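Local coordinates for protein cystathionine gamma-synthase (PDB 6LD7) that probably makes cystathionine in methionine biosynthesis as a pyridoxal phosphate-dependent enzyme of the trans-sulfuration family, at residues M311-E316 with G369-S374. The protein carries 1 engineered substitution. Numbering follows the deposited sequence.
Sequences MSFELE and GLLRLS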
ATOM      1  N   MET C 311     -25.075  -5.175 -20.039  1.00 29.03           N
ATOM      2  CA  MET C 311     -26.381  -5.239 -20.687  1.00 30.94           C
ATOM      3  C   MET C 311     -27.426  -4.592 -19.779  1.00 29.23           C
ATOM      4  O   MET C 311     -27.213  -4.398 -18.554  1.00 29.46           O
ATOM      5  CB  MET C 311     -26.748  -6.701 -21.007  1.00 31.50           C
ATOM      6  CG  MET C 311     -27.204  -7.493 -19.858  1.00 33.47           C
ATOM      7  SD  MET C 311     -27.603  -9.233 -20.380  1.00 36.06           S
ATOM      8  CE  MET C 311     -25.996  -9.776 -20.953  1.00 31.46           C
ATOM      9  N   SER C 312     -28.516  -4.229 -20.406  1.00 28.68           N
ATOM     10  CA  SER C 312     -29.740  -3.732 -19.755  1.00 28.99           C
ATOM     11  C   SER C 312     -30.932  -4.538 -20.218  1.00 28.07           C
ATOM     12  O   SER C 312     -30.897  -5.041 -21.326  1.00 31.85           O
ATOM     13  CB  SER C 312     -29.928  -2.246 -20.063  1.00 28.52           C
ATOM     14  OG  SER C 312     -28.892  -1.550 -19.429  1.00 30.32           O
ATOM     15  N   PHE C 313     -32.013  -4.484 -19.450  1.00 29.83           N
ATOM     16  CA  PHE C 313     -33.273  -5.155 -19.756  1.00 30.53           C
ATOM     17  C   PHE C 313     -34.411  -4.434 -19.016  1.00 30.64           C
ATOM     18  O   PHE C 313     -34.217  -3.852 -17.914  1.00 31.99           O
ATOM     19  CB  PHE C 313     -33.119  -6.667 -19.461  1.00 29.92           C
ATOM     20  CG  PHE C 313     -33.165  -7.044 -18.006  1.00 28.54           C
ATOM     21  CD1 PHE C 313     -32.038  -6.974 -17.241  1.00 29.70           C
ATOM     22  CD2 PHE C 313     -34.365  -7.318 -17.384  1.00 30.72           C
ATOM     23  CE1 PHE C 313     -32.069  -7.236 -15.892  1.00 31.05           C
ATOM     24  CE2 PHE C 313     -34.404  -7.611 -16.029  1.00 31.68           C
ATOM     25  CZ  PHE C 313     -33.248  -7.610 -15.298  1.00 31.98           C
ATOM     26  N   GLU C 314     -35.558  -4.377 -19.671  1.00 29.55           N
ATOM     27  CA  GLU C 314     -36.822  -3.808 -19.134  1.00 34.19           C
ATOM     28  C   GLU C 314     -37.642  -4.918 -18.520  1.00 32.48           C
ATOM     29  O   GLU C 314     -37.967  -5.863 -19.220  1.00 34.61           O
ATOM     30  CB  GLU C 314     -37.612  -3.148 -20.243  1.00 37.33           C
ATOM     31  CG  GLU C 314     -36.985  -1.834 -20.600  1.00 46.63           C
ATOM     32  CD  GLU C 314     -37.552  -1.184 -21.833  1.00 51.63           C
ATOM     33  OE1 GLU C 314     -36.878  -0.229 -22.339  1.00 41.54           O
ATOM     34  OE2 GLU C 314     -38.680  -1.635 -22.251  1.00 56.01           O
ATOM     35  N   LEU C 315     -37.839  -4.834 -17.226  1.00 32.38           N
ATOM     36  CA  LEU C 315     -38.651  -5.806 -16.465  1.00 36.53           C
ATOM     37  C   LEU C 315     -40.096  -5.332 -16.550  1.00 39.20           C
ATOM     38  O   LEU C 315     -40.324  -4.142 -16.543  1.00 43.49           O
ATOM     39  CB  LEU C 315     -38.110  -5.803 -15.042  1.00 35.28           C
ATOM     40  CG  LEU C 315     -38.762  -6.760 -14.087  1.00 38.11           C
ATOM     41  CD1 LEU C 315     -38.422  -8.175 -14.463  1.00 37.23           C
ATOM     42  CD2 LEU C 315     -38.236  -6.446 -12.699  1.00 40.44           C
ATOM     43  N   GLU C 316     -40.978  -6.246 -16.845  1.00 44.13           N
ATOM     44  CA  GLU C 316     -42.446  -6.087 -16.856  1.00 48.56           C
ATOM     45  C   GLU C 316     -42.899  -5.769 -15.422  1.00 45.33           C
ATOM     46  O   GLU C 316     -42.411  -6.418 -14.447  1.00 44.09           O
ATOM     47  CB  GLU C 316     -43.067  -7.392 -17.400  1.00 52.08           C
ATOM     48  CG  GLU C 316     -44.570  -7.301 -17.566  1.00 64.33           C
ATOM     49  CD  GLU C 316     -44.981  -6.162 -18.496  1.00 74.06           C
ATOM     50  OE1 GLU C 316     -44.510  -6.181 -19.656  1.00 76.13           O
ATOM     51  OE2 GLU C 316     -45.700  -5.221 -18.049  1.00 75.52           O
ATOM     52  N   GLY C 369     -38.790   0.570 -15.601  1.00 32.62           N
ATOM     53  CA  GLY C 369     -38.560  -0.878 -15.601  1.00 33.02           C
ATOM     54  C   GLY C 369     -37.117  -1.247 -16.011  1.00 34.07           C
ATOM     55  O   GLY C 369     -36.813  -2.483 -15.945  1.00 32.05           O
ATOM     56  N   LEU C 370     -36.248  -0.281 -16.404  1.00 30.18           N
ATOM     57  CA  LEU C 370     -34.929  -0.641 -16.969  1.00 27.87           C
ATOM     58  C   LEU C 370     -33.951  -0.976 -15.843  1.00 29.55           C
ATOM     59  O   LEU C 370     -33.861  -0.220 -14.843  1.00 29.10           O
ATOM     60  CB  LEU C 370     -34.395   0.483 -17.839  1.00 27.53           C
ATOM     61  CG  LEU C 370     -33.093   0.135 -18.565  1.00 28.54           C
ATOM     62  CD1 LEU C 370     -33.367  -0.849 -19.692  1.00 32.33           C
ATOM     63  CD2 LEU C 370     -32.455   1.355 -19.125  1.00 31.79           C
ATOM     64  N   LEU C 371     -33.289  -2.121 -15.946  1.00 29.23           N
ATOM     65  CA  LEU C 371     -32.191  -2.519 -15.032  1.00 27.49           C
ATOM     66  C   LEU C 371     -30.941  -2.751 -15.865  1.00 29.99           C
ATOM     67  O   LEU C 371     -31.062  -3.262 -16.994  1.00 32.72           O
ATOM     68  CB  LEU C 371     -32.593  -3.770 -14.244  1.00 30.34           C
ATOM     69  CG  LEU C 371     -33.672  -3.550 -13.175  1.00 32.30           C
ATOM     70  CD1 LEU C 371     -34.291  -4.858 -12.738  1.00 34.15           C
ATOM     71  CD2 LEU C 371     -33.081  -2.838 -11.974  1.00 32.31           C
ATOM     72  N   ARG C 372     -29.802  -2.306 -15.344  1.00 28.48           N
ATOM     73  CA  ARG C 372     -28.468  -2.482 -15.939  1.00 27.99           C
ATOM     74  C   ARG C 372     -27.654  -3.471 -15.118  1.00 26.95           C
ATOM     75  O   ARG C 372     -27.559  -3.324 -13.903  1.00 27.64           O
ATOM     76  CB  ARG C 372     -27.771  -1.142 -16.082  1.00 29.14           C
ATOM     77  CG  ARG C 372     -26.487  -1.253 -16.875  1.00 29.63           C
ATOM     78  CD  ARG C 372     -25.717   0.059 -16.784  1.00 30.06           C
ATOM     79  NE  ARG C 372     -25.075   0.155 -15.470  1.00 30.34           N
ATOM     80  CZ  ARG C 372     -24.465   1.249 -15.040  1.00 33.12           C
ATOM     81  NH1 ARG C 372     -24.332   2.262 -15.863  1.00 30.85           N
ATOM     82  NH2 ARG C 372     -23.846   1.251 -13.872  1.00 33.42           N
ATOM     83  N   LEU C 373     -27.089  -4.452 -15.818  1.00 27.49           N
ATOM     84  CA  LEU C 373     -26.187  -5.422 -15.248  1.00 28.60           C
ATOM     85  C   LEU C 373     -24.782  -5.147 -15.704  1.00 27.94           C
ATOM     86  O   LEU C 373     -24.545  -5.091 -16.902  1.00 26.21           O
ATOM     87  CB  LEU C 373     -26.580  -6.833 -15.703  1.00 30.06           C
ATOM     88  CG  LEU C 373     -27.971  -7.261 -15.365  1.00 28.72           C
ATOM     89  CD1 LEU C 373     -28.208  -8.691 -15.843  1.00 33.74           C
ATOM     90  CD2 LEU C 373     -28.242  -7.184 -13.888  1.00 27.98           C
ATOM     91  N   SER C 374     -23.875  -5.221 -14.731  1.00 27.47           N
ATOM     92  CA  SER C 374     -22.423  -5.353 -14.979  1.00 27.79           C
ATOM     93  C   SER C 374     -22.067  -6.771 -14.544  1.00 26.39           C
ATOM     94  O   SER C 374     -22.030  -7.043 -13.345  1.00 27.56           O
ATOM     95  CB  SER C 374     -21.609  -4.328 -14.255  1.00 27.51           C
ATOM     96  OG  SER C 374     -20.211  -4.617 -14.376  1.00 27.17           O
TER
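The phenyl ring of F313 meets L371 and L373 obliquely. Its CE1 lies 3.9 Å from L371 CB and also touches L373 CD1, while its CZ packs against L371 CD1. With CG between the backbone N and the carbonyl carbon (chi1 77°), the ring leans over towards the neighbouring strand. M311 and L315 share this apolar side of the sheet, where helix 259-277 packs on M311 and F313, and helix 319-327 on L315 and L371. On the other side, L370 CD1 rests 3.7 Å from S312 CB and also touches the aliphatic CG of E314. S312 OG lies beside R372 CG but is hydrogen-bonded to P160 O, and E314 OE1 to the hydroxyl of Y287. Between these two layers the backbones pair antiparallel: M311 with L373 and F313 with L371 each exchange two hydrogen bonds, that from L371 N to F313 O being nearly straight (2.8 Å, 172° at the hydrogen). At the end of the ladder L315 N donates a 2.9 Å hydrogen bond to G369 O, approaching from above the carbonyl plane. S312 CA lies 3.1 Å from L371 O in a CA-H...O contact, on the same oxygen that accepts the F313 N-H. Strands 310-315 and 370-374 are thus adjacent antiparallel members of the smaller, helix-backed sheet, an arrangement characteristic of the C-terminal domain of fold-type I PLP enzymes.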